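Local coordinates for hypothetical protein PG1100 (Porphyromonas gingivalis, PDB 1ZBS) that is of unknown function but probably phosphorylates N-acetylglucosamine with ATP, as a putative kinase of the sugar kinase/Hsp70/actin (ASKHA) superfamily, at residues 48-51 against 52-55; 207-210 against 211-214. All coordinates share one frame; numbering follows the deposited sequence.

Interaction 1. Residues 48-51 against 52-55; sequences EVLP and AIGQ
The C-terminal turn of helix 38-53, which packs on the N-terminal five-stranded sheet, is held by Val-49 O, which accepts from both Ala-52 N and Ile-53 N. Ile-53 N reaches it in the regular i to i+4 fashion, 3.1 Å away and nearly along the C=O axis, whereas Ala-52 N, at 3.0 Å, comes in from above the carbonyl plane with a bent N-H...O angle of 136°. Gly-54 N follows on Leu-50 O, but their separation of 2.5 Å is too short to be trusted in detail.

Ile-53 is the side chain that meets this backbone. Its CG1 branch swings anti to the backbone N (chi1 160°), which leaves CG2 in the crowded position between N and the carbonyl carbon. There the methyl sits against two carbonyl oxygens at once, 3.1 Å from Val-49 O and 3.1 Å from Leu-50 O, tight contacts and not bonds. To one side of these oxygens, Ile-53 CG2 comes within 4.3 Å of Leu-50 CD2, a loose apolar touch. Ala-52 CB lies over the preceding turn, 3.4 Å from Glu-48 O. On the sheet side, Val-49 rests on Trp-14 and Ile-53 on Ile-16 and Phe-26, while Met-85 of helix 75-85 meets Val-49 and Leu-50.

The nitrogen of Pro-51 has no hydrogen to give to the turn before it, and the helix is kinked there. Val-49 O holds the N-H groups of both Ala-52 and Ile-53 just before Gly-54 leaves helical backbone angles.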
loop_
_atom_site.group_PDB
_atom_site.type_symbol
_atom_site.label_atom_id
_atom_site.label_comp_id
_atom_site.label_asym_id
_atom_site.label_seq_id
_atom_site.Cartn_x
_atom_site.Cartn_y
_atom_site.Cartn_z
ATOM N N GLU A 48 20.423 -17.562 18.263
ATOM C CA GLU A 48 19.411 -16.863 19.041
ATOM C C GLU A 48 18.568 -17.835 19.854
ATOM O O GLU A 48 18.254 -17.575 21.016
ATOM C CB GLU A 48 18.499 -16.055 18.110
ATOM C CG GLU A 48 19.232 -15.047 17.232
ATOM C CD GLU A 48 18.291 -14.224 16.361
ATOM O OE1 GLU A 48 17.496 -13.434 16.911
ATOM O OE2 GLU A 48 18.349 -14.371 15.123
ATOM N N VAL A 49 18.203 -18.956 19.246
ATOM C CA VAL A 49 17.373 -19.935 19.933
ATOM C C VAL A 49 18.172 -20.861 20.841
ATOM O O VAL A 49 17.894 -20.949 22.036
ATOM C CB VAL A 49 16.573 -20.799 18.933
ATOM C CG1 VAL A 49 15.520 -21.601 19.677
ATOM C CG2 VAL A 49 15.931 -19.919 17.872
ATOM N N LEU A 50 19.157 -21.551 20.275
ATOM C CA LEU A 50 19.985 -22.478 21.046
ATOM C C LEU A 50 20.636 -21.851 22.270
ATOM O O LEU A 50 20.582 -22.413 23.356
ATOM C CB LEU A 50 21.076 -23.089 20.162
ATOM C CG LEU A 50 20.942 -24.581 19.836
ATOM C CD1 LEU A 50 22.137 -25.008 19.005
ATOM C CD2 LEU A 50 20.861 -25.405 21.119
ATOM N N PRO A 51 21.271 -20.682 22.110
ATOM C CA PRO A 51 21.914 -20.037 23.260
ATOM C C PRO A 51 20.935 -19.598 24.348
ATOM O O PRO A 51 21.327 -19.359 25.491
ATOM C CB PRO A 51 22.653 -18.858 22.624
ATOM C CG PRO A 51 21.796 -18.522 21.441
ATOM C CD PRO A 51 21.485 -19.894 20.882
ATOM N N ALA A 52 19.661 -19.493 23.988
ATOM C CA ALA A 52 18.628 -19.083 24.935
ATOM C C ALA A 52 18.189 -20.271 25.779
ATOM O O ALA A 52 18.005 -20.154 26.991
ATOM C CB ALA A 52 17.433 -18.503 24.180
ATOM N N ILE A 53 18.013 -21.413 25.122
ATOM C CA ILE A 53 17.614 -22.645 25.798
ATOM C C ILE A 53 18.843 -23.308 26.405
ATOM O O ILE A 53 18.792 -23.836 27.521
ATOM C CB ILE A 53 16.963 -23.650 24.812
ATOM C CG1 ILE A 53 17.010 -25.070 25.393
ATOM C CG2 ILE A 53 17.691 -23.633 23.500
ATOM C CD1 ILE A 53 16.615 -26.166 24.399
ATOM N N GLY A 54 19.935 -23.268 25.642
ATOM C CA GLY A 54 21.201 -23.867 26.037
ATOM C C GLY A 54 21.330 -24.221 27.506
ATOM O O GLY A 54 21.726 -23.387 28.324
ATOM N N GLN A 55 21.008 -25.466 27.839
ATOM C CA GLN A 55 21.064 -25.931 29.223
ATOM C C GLN A 55 20.172 -27.163 29.308
ATOM O O GLN A 55 20.632 -28.271 29.573
ATOM C CB GLN A 55 20.523 -24.853 30.169
ATOM C CG GLN A 55 21.383 -24.574 31.403
ATOM C CD GLN A 55 21.797 -25.845 32.136
ATOM O OE1 GLN A 55 22.557 -26.661 31.598
ATOM N NE2 GLN A 55 21.307 -26.018 33.368
#

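Interaction 2. Residues 207-210 against 211-214; sequences LDIP and AVYS
Ile-209 and Val-212 meet through both backbone and side chain where helix 210-229 begins. Among the hydrogen bonds, Ile-209 O receives Tyr-213 N at 3.0 Å in a nearly straight bond (170° at the hydrogen), with Val-212 N adding a weak, strongly bent second one. One residue on, Pro-210 O accepts Ser-214 N at 2.9 Å, again almost linear. Ser-214 OG turns back along the helix and gives a weak bond to Ala-211 O, at 3.4 Å.

The apolar contacts lie beside this first turn. Val-212 CG2 approaches Ile-209 CB to 3.9 Å, and the two branched side chains cross obliquely. Val-212 CG1, placed anti to its own backbone N (chi1 177°), is directed instead to Leu-207, whose CD2 it meets loosely at 4.4 Å. Outside the turn, Met-163 packs on Ala-211 and Val-212, and Pro-164 on Ile-209.

The aromatic contact is made with a backbone oxygen: Leu-207 O approaches the rim of the Tyr-213 ring roughly level with the ring, and is 3.5 Å from Tyr-213 CB. The same tyrosine touches Val-251 and Ser-254 of helix 249-258. Ile-209 at the N-cap position followed by Pro-210 is a familiar helix start, since the first N-H groups of a helix have no carbonyl of an earlier turn to pair with, and proline, which has no N-H, loses nothing at that position.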
loop_
_atom_site.group_PDB
_atom_site.type_symbol
_atom_site.label_atom_id
_atom_site.label_comp_id
_atom_site.label_asym_id
_atom_site.label_seq_id
_atom_site.Cartn_x
_atom_site.Cartn_y
_atom_site.Cartn_z
ATOM N N LEU A 207 -6.391 8.486 21.197
ATOM C CA LEU A 207 -7.768 8.045 20.953
ATOM C C LEU A 207 -8.789 9.043 21.490
ATOM O O LEU A 207 -9.972 8.985 21.145
ATOM C CB LEU A 207 -8.003 6.683 21.609
ATOM C CG LEU A 207 -7.249 5.497 21.010
ATOM C CD1 LEU A 207 -7.387 4.279 21.912
ATOM C CD2 LEU A 207 -7.793 5.212 19.625
ATOM N N ASP A 208 -8.329 9.948 22.351
ATOM C CA ASP A 208 -9.204 10.958 22.925
ATOM C C ASP A 208 -9.609 11.967 21.863
ATOM O O ASP A 208 -10.503 12.783 22.078
ATOM C CB ASP A 208 -8.519 11.671 24.106
ATOM C CG ASP A 208 -7.010 11.799 23.930
ATOM O OD1 ASP A 208 -6.304 10.760 23.992
ATOM O OD2 ASP A 208 -6.528 12.941 23.736
ATOM N N ILE A 209 -8.947 11.903 20.713
ATOM C CA ILE A 209 -9.242 12.801 19.601
ATOM C C ILE A 209 -10.188 12.079 18.642
ATOM O O ILE A 209 -9.917 10.948 18.232
ATOM C CB ILE A 209 -7.961 13.172 18.826
ATOM C CG1 ILE A 209 -6.964 13.876 19.757
ATOM C CG2 ILE A 209 -8.311 14.041 17.646
ATOM C CD1 ILE A 209 -5.643 14.201 19.094
ATOM N N PRO A 210 -11.304 12.728 18.265
ATOM C CA PRO A 210 -12.322 12.183 17.354
ATOM C C PRO A 210 -11.777 11.549 16.074
ATOM O O PRO A 210 -11.970 10.358 15.829
ATOM C CB PRO A 210 -13.197 13.399 17.055
ATOM C CG PRO A 210 -13.159 14.139 18.346
ATOM C CD PRO A 210 -11.686 14.082 18.707
ATOM N N ALA A 211 -11.106 12.363 15.263
ATOM C CA ALA A 211 -10.532 11.913 14.001
ATOM C C ALA A 211 -9.723 10.626 14.137
ATOM O O ALA A 211 -9.765 9.765 13.262
ATOM C CB ALA A 211 -9.660 13.014 13.418
ATOM N N VAL A 212 -8.985 10.502 15.233
ATOM C CA VAL A 212 -8.155 9.327 15.485
ATOM C C VAL A 212 -9.015 8.115 15.822
ATOM O O VAL A 212 -8.843 7.044 15.239
ATOM C CB VAL A 212 -7.170 9.593 16.655
ATOM C CG1 VAL A 212 -6.362 8.347 16.969
ATOM C CG2 VAL A 212 -6.238 10.741 16.291
ATOM N N TYR A 213 -9.940 8.297 16.764
ATOM C CA TYR A 213 -10.835 7.231 17.204
ATOM C C TYR A 213 -11.692 6.665 16.060
ATOM O O TYR A 213 -11.785 5.451 15.900
ATOM C CB TYR A 213 -11.740 7.734 18.346
ATOM C CG TYR A 213 -12.607 6.654 18.968
ATOM C CD1 TYR A 213 -13.775 6.217 18.339
ATOM C CD2 TYR A 213 -12.224 6.023 20.151
ATOM C CE1 TYR A 213 -14.537 5.171 18.871
ATOM C CE2 TYR A 213 -12.976 4.975 20.692
ATOM C CZ TYR A 213 -14.129 4.553 20.044
ATOM O OH TYR A 213 -14.852 3.495 20.551
ATOM N N SER A 214 -12.311 7.530 15.264
ATOM C CA SER A 214 -13.137 7.040 14.175
ATOM C C SER A 214 -12.276 6.311 13.139
ATOM O O SER A 214 -12.743 5.387 12.472
ATOM C CB SER A 214 -13.900 8.183 13.510
ATOM O OG SER A 214 -13.034 8.986 12.733
#

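Overall arrangement
Interactions 1 and 2 mark opposite ends of helices: residues 48-55 finish helix 38-53, and residues 207-214 start helix 210-229. Each includes a proline: Pro-51 within the last turns of its helix, Pro-210 at the first position of the other. Their centres lie 44 Å apart, with nearest atoms about 31 Å apart, on opposite sides of the chain's centre. Interaction 1 belongs to the domain built on the sheet running from strand 21-29 to strand 91-95, interaction 2 to the helical part beyond the second sheet. In kinases of this superfamily nucleotide and substrate generally bind between the two domains; both contacts are peripheral, centred about 23 and 24 Å from the chain's centre.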